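Local structure of 3-oxoacyl-(Acyl-carrier protein) synthase (Burkholderia xenovorans, 4EFI) at residues S263-L268 and E321-G326. The protein probably catalyses the condensation that forms 3-oxoacyl-acyl-carrier-protein in fatty-acid synthesis, as do related ketoacyl synthases of the thiolase superfamily. Residues are numbered along the deposited sequence; the frame is centred on the assembly and turned at random. Where two conformers were deposited one is given.
Sequences SYDAFL and ETLQLG
One face of the Tyr264 ring carries Gln324 CG in the conformer given, 3.8 Å from the ring centroid and 14° off the normal, a CH-pi contact; at the edge the Leu325 carbonyl carbon lies in plane, and Gly326 N sits near the plane, 3.6 Å from Tyr264 CD2. In that conformer Gln324 CG is anti to the backbone N (chi1 179°) and the chain bends at chi2; NE2 lies 3.6 Å from Tyr264 CE2, with the amide plane steep to the ring at 79°. This packing lies at the start of the parallel pairing of edge strand 266-269 with strand 323-331, in a mixed sheet of the thiolase-like fold. Two bridges, Ala266 with Leu325 and Phe267 with Gly326, define the pairing. The Gly326 N to Ala266 O bond is 3.1 Å and nearly straight, and Gly326 O accepts Leu268 N at 2.8 Å. On the sheet face of Ala266 and Leu325, Ala266 CB meets Leu325 CD2 at 3.8 Å. Just before strand 266-269, Asp265 grips Gln324 twice: its N donates to Gln324 O, and OD2 accepts Gln324 N at 2.9 Å through its anti lone pair. Asp265 OD1 forms a salt bridge with Arg317, while OD2 takes a longer bond from a water that also donates to Thr322 O.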
# COMPACT_ATOMS: atom_id res chain seq x y z
N SER A 263 -2.91 -11.76 -20.97
CA SER A 263 -2.33 -12.89 -20.26
C SER A 263 -2.05 -12.60 -18.77
O SER A 263 -1.55 -13.47 -18.05
CB SER A 263 -1.05 -13.36 -20.93
OG SER A 263 0.02 -12.47 -20.69
N TYR A 264 -2.34 -11.39 -18.31
CA TYR A 264 -2.27 -11.08 -16.88
C TYR A 264 -3.50 -11.63 -16.17
O TYR A 264 -4.61 -11.58 -16.70
CB TYR A 264 -2.19 -9.58 -16.65
CG TYR A 264 -0.79 -9.02 -16.85
CD1 TYR A 264 -0.25 -8.89 -18.12
CD2 TYR A 264 -0.02 -8.63 -15.77
CE1 TYR A 264 1.02 -8.40 -18.30
CE2 TYR A 264 1.26 -8.14 -15.95
CZ TYR A 264 1.76 -8.02 -17.20
OH TYR A 264 3.04 -7.54 -17.36
N ASP A 265 -3.30 -12.12 -14.96
CA ASP A 265 -4.40 -12.61 -14.15
C ASP A 265 -5.08 -11.48 -13.39
O ASP A 265 -6.27 -11.54 -13.10
CB ASP A 265 -3.91 -13.71 -13.21
CG ASP A 265 -3.50 -14.94 -13.97
OD1 ASP A 265 -4.40 -15.56 -14.58
OD2 ASP A 265 -2.29 -15.26 -14.07
N ALA A 266 -4.32 -10.46 -13.04
CA ALA A 266 -4.88 -9.30 -12.35
C ALA A 266 -3.96 -8.10 -12.48
O ALA A 266 -2.73 -8.24 -12.53
CB ALA A 266 -5.13 -9.60 -10.88
N PHE A 267 -4.58 -6.93 -12.47
CA PHE A 267 -3.93 -5.63 -12.37
C PHE A 267 -4.36 -5.03 -11.04
O PHE A 267 -5.53 -4.68 -10.87
CB PHE A 267 -4.37 -4.73 -13.53
CG PHE A 267 -4.08 -5.33 -14.90
CD1 PHE A 267 -2.81 -5.28 -15.45
CD2 PHE A 267 -5.08 -5.95 -15.61
CE1 PHE A 267 -2.57 -5.84 -16.71
CE2 PHE A 267 -4.83 -6.51 -16.83
CZ PHE A 267 -3.58 -6.46 -17.38
N LEU A 268 -3.41 -4.93 -10.11
CA LEU A 268 -3.68 -4.54 -8.73
C LEU A 268 -3.30 -3.09 -8.54
O LEU A 268 -2.10 -2.77 -8.55
CB LEU A 268 -2.85 -5.42 -7.81
CG LEU A 268 -3.10 -6.92 -8.00
CD1 LEU A 268 -2.01 -7.72 -7.32
CD2 LEU A 268 -4.46 -7.28 -7.43
N GLU A 321 -2.41 -21.70 -8.63
CA GLU A 321 -1.62 -21.40 -9.80
C GLU A 321 -0.66 -20.25 -9.59
O GLU A 321 -0.83 -19.42 -8.70
CB GLU A 321 -2.52 -21.11 -11.00
CG GLU A 321 -3.55 -22.19 -11.29
CD GLU A 321 -2.96 -23.40 -12.00
OE1 GLU A 321 -1.80 -23.33 -12.44
OE2 GLU A 321 -3.67 -24.43 -12.11
N THR A 322 0.36 -20.23 -10.43
CA THR A 322 1.18 -19.06 -10.64
C THR A 322 0.33 -18.00 -11.35
O THR A 322 -0.30 -18.30 -12.39
CB THR A 322 2.40 -19.41 -11.50
OG1 THR A 322 3.15 -20.45 -10.87
CG2 THR A 322 3.27 -18.21 -11.71
N LEU A 323 0.27 -16.81 -10.79
CA LEU A 323 -0.46 -15.69 -11.36
C LEU A 323 0.52 -14.69 -11.93
O LEU A 323 1.55 -14.40 -11.33
CB LEU A 323 -1.32 -14.99 -10.31
CG LEU A 323 -2.38 -15.85 -9.61
CD1 LEU A 323 -3.24 -14.97 -8.73
CD2 LEU A 323 -3.25 -16.63 -10.62
N GLN A 324 0.20 -14.18 -13.11
CA GLN A 324 0.92 -13.06 -13.71
C GLN A 324 0.25 -11.80 -13.23
O GLN A 324 -0.92 -11.54 -13.53
CB GLN A 324 0.85 -13.14 -15.23
CG GLN A 324 1.56 -11.98 -15.94
CD GLN A 324 3.05 -11.98 -15.72
OE1 GLN A 324 3.63 -13.01 -15.39
NE2 GLN A 324 3.68 -10.82 -15.87
N LEU A 325 0.97 -11.01 -12.45
CA LEU A 325 0.39 -9.82 -11.85
C LEU A 325 1.10 -8.53 -12.23
O LEU A 325 2.34 -8.49 -12.34
CB LEU A 325 0.47 -9.95 -10.32
CG LEU A 325 -0.25 -11.18 -9.74
CD1 LEU A 325 -0.02 -11.26 -8.25
CD2 LEU A 325 -1.72 -11.11 -10.04
N GLY A 326 0.31 -7.48 -12.37
CA GLY A 326 0.82 -6.12 -12.44
C GLY A 326 0.32 -5.35 -11.23
O GLY A 326 -0.82 -5.56 -10.81
O HOH W 1 -2.52 -18.54 -13.94